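Local coordinates for phosphogluconate dehydrogenase NAD-binding putative C-terminal domain-containing protein (Sinorhizobium meliloti, PDB 4EZB) that is of unknown function but may be an oxidoreductase, probably NAD-binding, related to 6-phosphogluconate dehydrogenases, at residues Arg255-Met260 against Thr283-His288. Numbering follows the deposited sequence.
Sequences RRVTEM and TIAAAH
Arg256 meets Ile284 through the base of its side chain, CB lying 4.1 Å from Ile284 CG2, its closest approach to the segment 283-288. Farther out the chain bends at chi3 (80°), and NH2 makes a salt bridge with OE1 of Glu206 on helix 190-218.

Val257 is the centre of the contact. Its CG2, anti to the carbonyl carbon, enters the surface of the facing helix between Ile284 and Ala285: it stands 3.7 Å from Ile284 CG2, 3.4 Å from Ala285 CB and 3.2 Å from Ala285 N. The carbon pair with Ala285 CB is tighter than ordinary van der Waals contact. Val257 CG1 follows at 4.1 Å from the same CB. Because Ala285 ends at its methyl, the valine can press close to the backbone, and the CA atoms of Val257 and Ala285 are 5.9 Å apart. No hydrogen bond joins the two segments.

One turn on, Met260, a selenomethionine, points toward the partner helix and packs on its Ala280 and Cys281. Ile284 also reaches Lys203 and Glu206, tying helix 190-218 to the pair. The axes of segments 255-260 and 283-288 approach to 8.9 Å and run at 168°. Helices 238-268 and 275-291, consecutive in the chain, form an antiparallel helical hairpin, part of the all-helical C-terminal domain that follows an N-terminal domain probably of Rossmann type, consistent with the 6-phosphogluconate dehydrogenase relatives.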
ATOM      1  N   ARG A 255      -3.628  -5.876 -17.798  1.00 71.19           N
ATOM      2  CA  ARG A 255      -3.497  -7.216 -17.193  1.00 76.85           C
ATOM      3  C   ARG A 255      -3.247  -7.201 -15.670  1.00 79.12           C
ATOM      4  O   ARG A 255      -3.660  -8.126 -14.965  1.00 79.84           O
ATOM      5  CB  ARG A 255      -2.446  -8.057 -17.932  1.00 81.83           C
ATOM      6  CG  ARG A 255      -2.757  -8.214 -19.417  1.00 99.48           C
ATOM      7  CD  ARG A 255      -2.479  -9.623 -19.927  1.00116.72           C
ATOM      8  NE  ARG A 255      -3.280  -9.948 -21.114  1.00122.94           N
ATOM      9  CZ  ARG A 255      -3.343 -11.149 -21.691  1.00121.66           C
ATOM     10  NH1 ARG A 255      -2.651 -12.174 -21.206  1.00123.89           N
ATOM     11  NH2 ARG A 255      -4.105 -11.330 -22.762  1.00117.84           N
ATOM     12  N   ARG A 256      -2.579  -6.153 -15.181  1.00 76.76           N
ATOM     13  CA  ARG A 256      -2.370  -5.925 -13.737  1.00 75.44           C
ATOM     14  C   ARG A 256      -3.682  -5.644 -12.972  1.00 71.61           C
ATOM     15  O   ARG A 256      -3.820  -6.019 -11.792  1.00 63.20           O
ATOM     16  CB  ARG A 256      -1.345  -4.800 -13.503  1.00 75.01           C
ATOM     17  CG  ARG A 256       0.068  -5.162 -13.957  1.00 71.23           C
ATOM     18  CD  ARG A 256       1.056  -4.017 -13.800  1.00 68.34           C
ATOM     19  NE  ARG A 256       1.533  -3.879 -12.426  1.00 68.88           N
ATOM     20  CZ  ARG A 256       2.493  -4.619 -11.861  1.00 72.32           C
ATOM     21  NH1 ARG A 256       3.109  -5.584 -12.537  1.00 71.24           N
ATOM     22  NH2 ARG A 256       2.842  -4.394 -10.594  1.00 71.02           N
ATOM     23  N   VAL A 257      -4.634  -4.996 -13.652  1.00 65.72           N
ATOM     24  CA  VAL A 257      -5.982  -4.788 -13.112  1.00 63.94           C
ATOM     25  C   VAL A 257      -6.814  -6.079 -13.026  1.00 65.08           C
ATOM     26  O   VAL A 257      -7.607  -6.239 -12.087  1.00 62.82           O
ATOM     27  CB  VAL A 257      -6.743  -3.718 -13.918  1.00 64.72           C
ATOM     28  CG1 VAL A 257      -8.237  -3.716 -13.589  1.00 64.76           C
ATOM     29  CG2 VAL A 257      -6.138  -2.359 -13.646  1.00 60.92           C
ATOM     30  N   THR A 258      -6.649  -6.976 -14.004  1.00 68.42           N
ATOM     31  CA  THR A 258      -7.293  -8.297 -13.964  1.00 72.75           C
ATOM     32  C   THR A 258      -6.792  -9.093 -12.760  1.00 69.25           C
ATOM     33  O   THR A 258      -7.590  -9.520 -11.939  1.00 68.78           O
ATOM     34  CB  THR A 258      -7.059  -9.120 -15.247  1.00 77.81           C
ATOM     35  OG1 THR A 258      -7.005  -8.247 -16.380  1.00 79.96           O
ATOM     36  CG2 THR A 258      -8.184 -10.130 -15.440  1.00 79.07           C
ATOM     37  N   GLU A 259      -5.472  -9.265 -12.657  1.00 72.38           N
ATOM     38  CA  GLU A 259      -4.820  -9.896 -11.491  1.00 77.18           C
ATOM     39  C   GLU A 259      -5.313  -9.351 -10.135  1.00 78.58           C
ATOM     40  O   GLU A 259      -5.467 -10.114  -9.175  1.00 76.94           O
ATOM     41  CB  GLU A 259      -3.298  -9.733 -11.575  1.00 79.15           C
ATOM     42  CG  GLU A 259      -2.658 -10.317 -12.824  1.00 81.92           C
ATOM     43  CD  GLU A 259      -1.207  -9.901 -12.985  1.00 88.27           C
ATOM     44  OE1 GLU A 259      -0.426 -10.062 -12.021  1.00 90.36           O
ATOM     45  OE2 GLU A 259      -0.843  -9.419 -14.080  1.00 90.78           O
HETATM   46  N   MSE A 260      -5.546  -8.035 -10.072  1.00 80.36           N
HETATM   47  CA  MSE A 260      -6.085  -7.363  -8.871  1.00 84.33           C
HETATM   48  C   MSE A 260      -7.543  -7.683  -8.632  1.00 79.91           C
HETATM   49  O   MSE A 260      -7.935  -7.933  -7.489  1.00 79.46           O
HETATM   50  CB  MSE A 260      -5.889  -5.840  -8.936  1.00 88.19           C
HETATM   51  CG  MSE A 260      -5.693  -5.210  -7.551  1.00 98.46           C
HETATM   52 SE   MSE A 260      -4.366  -6.198  -6.464  1.00132.83          SE
HETATM   53  CE  MSE A 260      -4.085  -4.967  -4.951  1.00126.44           C
ATOM     54  N   THR A 283      -7.295   1.996  -9.100  1.00 43.55           N
ATOM     55  CA  THR A 283      -6.227   2.983  -9.230  1.00 42.56           C
ATOM     56  C   THR A 283      -5.323   2.678 -10.401  1.00 41.71           C
ATOM     57  O   THR A 283      -5.018   3.569 -11.205  1.00 42.39           O
ATOM     58  CB  THR A 283      -5.380   3.082  -7.949  1.00 38.69           C
ATOM     59  OG1 THR A 283      -6.231   3.464  -6.856  1.00 37.26           O
ATOM     60  CG2 THR A 283      -4.247   4.134  -8.108  1.00 38.05           C
ATOM     61  N   ILE A 284      -4.880   1.427 -10.480  1.00 38.37           N
ATOM     62  CA  ILE A 284      -3.994   0.984 -11.563  1.00 39.03           C
ATOM     63  C   ILE A 284      -4.681   1.130 -12.947  1.00 40.77           C
ATOM     64  O   ILE A 284      -4.059   1.586 -13.914  1.00 40.43           O
ATOM     65  CB  ILE A 284      -3.493  -0.452 -11.291  1.00 36.41           C
ATOM     66  CG1 ILE A 284      -2.527  -0.453 -10.107  1.00 35.48           C
ATOM     67  CG2 ILE A 284      -2.822  -1.055 -12.520  1.00 37.91           C
ATOM     68  CD1 ILE A 284      -2.285  -1.836  -9.530  1.00 34.69           C
ATOM     69  N   ALA A 285      -5.971   0.800 -13.014  1.00 42.17           N
ATOM     70  CA  ALA A 285      -6.762   0.963 -14.255  1.00 43.96           C
ATOM     71  C   ALA A 285      -6.930   2.424 -14.630  1.00 47.35           C
ATOM     72  O   ALA A 285      -6.762   2.786 -15.796  1.00 50.14           O
ATOM     73  CB  ALA A 285      -8.130   0.315 -14.121  1.00 43.30           C
ATOM     74  N   ALA A 286      -7.290   3.255 -13.649  1.00 47.04           N
ATOM     75  CA  ALA A 286      -7.415   4.688 -13.872  1.00 47.08           C
ATOM     76  C   ALA A 286      -6.103   5.269 -14.367  1.00 46.00           C
ATOM     77  O   ALA A 286      -6.106   6.084 -15.279  1.00 50.30           O
ATOM     78  CB  ALA A 286      -7.854   5.394 -12.599  1.00 49.63           C
ATOM     79  N   ALA A 287      -4.988   4.828 -13.773  1.00 43.09           N
ATOM     80  CA  ALA A 287      -3.660   5.362 -14.088  1.00 42.34           C
ATOM     81  C   ALA A 287      -3.154   4.893 -15.449  1.00 42.73           C
ATOM     82  O   ALA A 287      -2.560   5.684 -16.205  1.00 44.17           O
ATOM     83  CB  ALA A 287      -2.656   5.012 -12.998  1.00 39.14           C
ATOM     84  N   HIS A 288      -3.402   3.621 -15.758  1.00 40.38           N
ATOM     85  CA  HIS A 288      -3.077   3.069 -17.074  1.00 43.43           C
ATOM     86  C   HIS A 288      -3.786   3.848 -18.200  1.00 43.49           C
ATOM     87  O   HIS A 288      -3.159   4.250 -19.195  1.00 43.00           O
ATOM     88  CB  HIS A 288      -3.459   1.593 -17.139  1.00 45.61           C
ATOM     89  CG  HIS A 288      -3.211   0.975 -18.477  1.00 50.70           C
ATOM     90  ND1 HIS A 288      -1.968   0.515 -18.867  1.00 52.91           N
ATOM     91  CD2 HIS A 288      -4.037   0.769 -19.529  1.00 53.05           C
ATOM     92  CE1 HIS A 288      -2.042   0.040 -20.096  1.00 54.01           C
ATOM     93  NE2 HIS A 288      -3.287   0.175 -20.518  1.00 56.89           N
TER